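Local atomic coordinates of putative polyphosphate kinase 2 family protein (Arthrobacter aurescens, PDB entry 3RHF), a protein that probably acts as a polyphosphate kinase of the PPK2 family, transferring phosphoryl groups between polyphosphate and nucleotides. Residues Arg56-Glu67 with Leu262-Pro273. Sequence-based numbering, arbitrary orientation.
Sequences RLAELQEKLFAE and LDALGGLQLDWP
Leu-57 and Leu-60 face Leu-262 and Leu-265 where the short helical segments 56-67 and 262-266 run at 38° to each other, their axes 10.3 Å apart at closest approach; beyond Gln-269, which has positive phi, residues 270-273 run as extended chain along helix 56-67. Between the helices the seam is leucine against leucine: Leu-262 CD2 lies against the backbone of Leu-57 and 3.9 Å from Leu-60 CD1, while Leu-57 CD1 meets Leu-265 CD1 at 3.8 Å. Further along, the CD1 branch of Leu-270 packs on Leu-64 CB at 3.8 Å. Trp-272 then lays its indole across Lys-63, whose CG sits 3.4 Å from the six-membered-ring centroid and almost exactly on the ring normal, a CH-pi contact. The extended chain of Lys-63 carries CE over the pyrrole part and brings NZ to a salt bridge with Glu-59 OE2 (3.6 Å). Ala-66 CB rests at the indole edge and touches Pro-273 CD. Trp-272 also meets the ring of Trp-208 of the second subunit, nearly parallel. Glu-67, bent at chi2 (-114°), brings OE2 to Asp-271 N at 3.1 Å, a nearly straight bond that arrives from above the carboxylate plane. In this three-layer alpha/beta/alpha sandwich of the P-loop clan, aliphatic packing thus joins helices 43-69 and 250-266, whereas an aromatic and polar hold fastens the departing chain beside the subunit interface.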
loop_
_atom_site.group_PDB
_atom_site.type_symbol
_atom_site.label_atom_id
_atom_site.label_comp_id
_atom_site.label_asym_id
_atom_site.label_seq_id
_atom_site.Cartn_x
_atom_site.Cartn_y
_atom_site.Cartn_z
ATOM N N ARG A 56 -2.304 -10.670 12.709
ATOM C CA ARG A 56 -1.092 -11.481 12.763
ATOM C C ARG A 56 -0.012 -11.056 11.741
ATOM O O ARG A 56 1.183 -10.988 12.083
ATOM C CB ARG A 56 -1.430 -12.933 12.543
ATOM C CG ARG A 56 -2.266 -13.535 13.661
ATOM C CD ARG A 56 -2.617 -14.950 13.285
ATOM N NE ARG A 56 -3.758 -15.401 14.034
ATOM C CZ ARG A 56 -4.470 -16.488 13.770
ATOM N NH1 ARG A 56 -4.157 -17.293 12.758
ATOM N NH2 ARG A 56 -5.500 -16.771 14.553
ATOM N N LEU A 57 -0.446 -10.813 10.492
ATOM C CA LEU A 57 0.429 -10.409 9.419
ATOM C C LEU A 57 1.054 -9.035 9.727
ATOM O O LEU A 57 2.243 -8.871 9.565
ATOM C CB LEU A 57 -0.343 -10.387 8.105
ATOM C CG LEU A 57 0.423 -10.193 6.789
ATOM C CD1 LEU A 57 1.399 -11.308 6.579
ATOM C CD2 LEU A 57 -0.503 -10.112 5.512
ATOM N N ALA A 58 0.254 -8.082 10.211
ATOM C CA ALA A 58 0.769 -6.761 10.606
ATOM C C ALA A 58 1.898 -6.907 11.649
ATOM O O ALA A 58 2.941 -6.317 11.533
ATOM C CB ALA A 58 -0.348 -5.867 11.127
ATOM N N GLU A 59 1.703 -7.745 12.643
ATOM C CA GLU A 59 2.743 -7.947 13.626
ATOM C C GLU A 59 3.956 -8.582 12.981
ATOM O O GLU A 59 5.053 -8.139 13.192
ATOM C CB GLU A 59 2.263 -8.765 14.822
ATOM C CG GLU A 59 3.395 -9.166 15.751
ATOM C CD GLU A 59 2.968 -9.644 17.161
ATOM O OE1 GLU A 59 1.771 -9.955 17.403
ATOM O OE2 GLU A 59 3.862 -9.713 18.055
ATOM N N LEU A 60 3.785 -9.622 12.196
ATOM C CA LEU A 60 4.951 -10.343 11.730
ATOM C C LEU A 60 5.744 -9.597 10.629
ATOM O O LEU A 60 6.934 -9.762 10.506
ATOM C CB LEU A 60 4.558 -11.712 11.249
ATOM C CG LEU A 60 4.354 -12.829 12.255
ATOM C CD1 LEU A 60 3.693 -13.918 11.504
ATOM C CD2 LEU A 60 5.673 -13.269 12.813
ATOM N N GLN A 61 5.092 -8.751 9.872
ATOM C CA GLN A 61 5.778 -7.962 8.891
ATOM C C GLN A 61 6.554 -6.862 9.605
ATOM O O GLN A 61 7.649 -6.528 9.232
ATOM C CB GLN A 61 4.781 -7.404 7.857
ATOM C CG GLN A 61 5.319 -6.388 6.886
ATOM C CD GLN A 61 5.269 -4.959 7.415
ATOM O OE1 GLN A 61 4.201 -4.449 7.782
ATOM N NE2 GLN A 61 6.445 -4.298 7.468
ATOM N N GLU A 62 5.967 -6.307 10.641
ATOM C CA GLU A 62 6.596 -5.247 11.368
ATOM C C GLU A 62 7.853 -5.754 12.015
ATOM O O GLU A 62 8.820 -5.039 12.044
ATOM C CB GLU A 62 5.673 -4.652 12.401
ATOM C CG GLU A 62 6.339 -3.507 13.161
ATOM C CD GLU A 62 5.374 -2.647 14.035
ATOM O OE1 GLU A 62 4.729 -1.717 13.454
ATOM O OE2 GLU A 62 5.320 -2.855 15.288
ATOM N N LYS A 63 7.858 -6.993 12.476
ATOM C CA LYS A 63 9.075 -7.610 12.970
ATOM C C LYS A 63 10.110 -7.849 11.907
ATOM O O LYS A 63 11.265 -7.520 12.099
ATOM C CB LYS A 63 8.792 -8.918 13.649
ATOM C CG LYS A 63 8.090 -8.785 14.987
ATOM C CD LYS A 63 7.966 -10.173 15.631
ATOM C CE LYS A 63 7.116 -10.170 16.902
ATOM N NZ LYS A 63 6.849 -11.552 17.387
ATOM N N LEU A 64 9.717 -8.423 10.777
ATOM C CA LEU A 64 10.641 -8.521 9.620
ATOM C C LEU A 64 11.349 -7.203 9.383
ATOM O O LEU A 64 12.553 -7.128 9.294
ATOM C CB LEU A 64 9.891 -8.929 8.324
ATOM C CG LEU A 64 10.760 -9.285 7.088
ATOM C CD1 LEU A 64 11.525 -10.534 7.337
ATOM C CD2 LEU A 64 9.901 -9.500 5.865
ATOM N N PHE A 65 10.564 -6.148 9.281
ATOM C CA PHE A 65 11.084 -4.798 9.067
ATOM C C PHE A 65 12.053 -4.330 10.157
ATOM O O PHE A 65 13.100 -3.824 9.879
ATOM C CB PHE A 65 9.919 -3.837 8.992
ATOM C CG PHE A 65 10.297 -2.477 8.527
ATOM C CD1 PHE A 65 10.413 -2.202 7.198
ATOM C CD2 PHE A 65 10.587 -1.502 9.420
ATOM C CE1 PHE A 65 10.795 -0.931 6.765
ATOM C CE2 PHE A 65 10.964 -0.237 8.991
ATOM C CZ PHE A 65 11.054 0.050 7.667
ATOM N N ALA A 66 11.674 -4.512 11.410
ATOM C CA ALA A 66 12.459 -4.040 12.551
ATOM C C ALA A 66 13.773 -4.758 12.514
ATOM O O ALA A 66 14.830 -4.142 12.699
ATOM C CB ALA A 66 11.746 -4.309 13.855
ATOM N N GLU A 67 13.709 -6.061 12.260
ATOM C CA GLU A 67 14.922 -6.872 12.175
ATOM C C GLU A 67 15.796 -6.383 11.043
ATOM O O GLU A 67 17.013 -6.256 11.192
ATOM C CB GLU A 67 14.595 -8.346 11.958
ATOM C CG GLU A 67 13.914 -9.013 13.126
ATOM C CD GLU A 67 14.757 -10.097 13.791
ATOM O OE1 GLU A 67 15.935 -9.837 14.076
ATOM O OE2 GLU A 67 14.231 -11.196 14.067
ATOM N N LEU A 262 1.876 -16.083 6.399
ATOM C CA LEU A 262 2.135 -16.161 7.870
ATOM C C LEU A 262 3.033 -17.335 8.237
ATOM O O LEU A 262 3.869 -17.202 9.116
ATOM C CB LEU A 262 0.840 -16.245 8.709
ATOM C CG LEU A 262 -0.062 -15.013 8.555
ATOM C CD1 LEU A 262 -1.548 -15.353 8.846
ATOM C CD2 LEU A 262 0.375 -13.848 9.422
ATOM N N ASP A 263 2.804 -18.484 7.582
ATOM C CA ASP A 263 3.561 -19.690 7.861
ATOM C C ASP A 263 5.015 -19.515 7.358
ATOM O O ASP A 263 5.931 -19.955 8.012
ATOM C CB ASP A 263 2.900 -20.895 7.199
ATOM C CG ASP A 263 1.523 -21.303 7.849
ATOM O OD1 ASP A 263 1.038 -20.713 8.868
ATOM O OD2 ASP A 263 0.925 -22.286 7.319
ATOM N N ALA A 264 5.206 -18.863 6.208
ATOM C CA ALA A 264 6.545 -18.515 5.693
ATOM C C ALA A 264 7.278 -17.552 6.663
ATOM O O ALA A 264 8.444 -17.750 6.977
ATOM C CB ALA A 264 6.443 -17.896 4.307
ATOM N N LEU A 265 6.568 -16.542 7.142
ATOM C CA LEU A 265 7.108 -15.597 8.073
ATOM C C LEU A 265 7.372 -16.205 9.430
ATOM O O LEU A 265 8.315 -15.826 10.090
ATOM C CB LEU A 265 6.149 -14.450 8.243
ATOM C CG LEU A 265 6.089 -13.474 7.106
ATOM C CD1 LEU A 265 4.920 -12.603 7.120
ATOM C CD2 LEU A 265 7.321 -12.654 7.198
ATOM N N GLY A 266 6.534 -17.140 9.852
ATOM C CA GLY A 266 6.702 -17.847 11.139
ATOM C C GLY A 266 7.895 -18.788 11.115
ATOM O O GLY A 266 8.457 -19.128 12.147
ATOM N N GLY A 267 8.284 -19.202 9.914
ATOM C CA GLY A 267 9.438 -20.050 9.723
ATOM C C GLY A 267 10.704 -19.231 9.808
ATOM O O GLY A 267 11.778 -19.784 9.799
ATOM N N LEU A 268 10.618 -17.912 9.894
ATOM C CA LEU A 268 11.848 -17.123 9.946
ATOM C C LEU A 268 12.370 -16.820 11.356
ATOM O O LEU A 268 13.437 -16.293 11.459
ATOM C CB LEU A 268 11.675 -15.851 9.157
ATOM C CG LEU A 268 11.458 -16.081 7.662
ATOM C CD1 LEU A 268 11.106 -14.778 6.999
ATOM C CD2 LEU A 268 12.702 -16.686 7.047
ATOM N N GLN A 269 11.634 -17.172 12.416
ATOM C CA GLN A 269 12.075 -16.995 13.807
ATOM C C GLN A 269 12.369 -15.516 14.092
ATOM O O GLN A 269 13.390 -15.170 14.662
ATOM C CB GLN A 269 13.337 -17.796 14.122
ATOM C CG GLN A 269 13.511 -19.180 13.471
ATOM C CD GLN A 269 13.571 -20.311 14.501
ATOM O OE1 GLN A 269 12.540 -20.868 14.890
ATOM N NE2 GLN A 269 14.779 -20.645 14.947
ATOM N N LEU A 270 11.446 -14.668 13.674
ATOM C CA LEU A 270 11.523 -13.230 13.870
ATOM C C LEU A 270 11.133 -12.901 15.329
ATOM O O LEU A 270 10.260 -13.513 15.898
ATOM C CB LEU A 270 10.588 -12.490 12.867
ATOM C CG LEU A 270 10.733 -12.787 11.354
ATOM C CD1 LEU A 270 9.744 -12.011 10.458
ATOM C CD2 LEU A 270 12.176 -12.518 10.903
ATOM N N ASP A 271 11.857 -11.969 15.923
ATOM C CA ASP A 271 11.453 -11.338 17.143
ATOM C C ASP A 271 11.903 -9.909 17.076
ATOM O O ASP A 271 12.698 -9.543 16.239
ATOM C CB ASP A 271 12.069 -11.993 18.399
ATOM C CG ASP A 271 11.170 -11.786 19.682
ATOM O OD1 ASP A 271 10.142 -11.034 19.633
ATOM O OD2 ASP A 271 11.496 -12.367 20.743
ATOM N N TRP A 272 11.401 -9.125 17.995
ATOM C CA TRP A 272 11.740 -7.735 18.100
ATOM C C TRP A 272 13.177 -7.568 18.501
ATOM O O TRP A 272 13.656 -8.246 19.411
ATOM C CB TRP A 272 10.881 -7.072 19.178
ATOM C CG TRP A 272 9.418 -7.218 18.932
ATOM C CD1 TRP A 272 8.543 -7.949 19.655
ATOM C CD2 TRP A 272 8.667 -6.596 17.888
ATOM N NE1 TRP A 272 7.288 -7.815 19.136
ATOM C CE2 TRP A 272 7.337 -6.978 18.058
ATOM C CE3 TRP A 272 8.995 -5.733 16.847
ATOM C CZ2 TRP A 272 6.334 -6.556 17.216
ATOM C CZ3 TRP A 272 8.003 -5.318 15.998
ATOM C CH2 TRP A 272 6.686 -5.731 16.183
ATOM N N PRO A 273 13.860 -6.630 17.852
ATOM C CA PRO A 273 15.239 -6.300 18.246
ATOM C C PRO A 273 15.353 -5.703 19.641
ATOM O O PRO A 273 14.496 -4.921 20.062
ATOM C CB PRO A 273 15.688 -5.269 17.197
ATOM C CG PRO A 273 14.716 -5.404 16.090
ATOM C CD PRO A 273 13.416 -5.863 16.690
#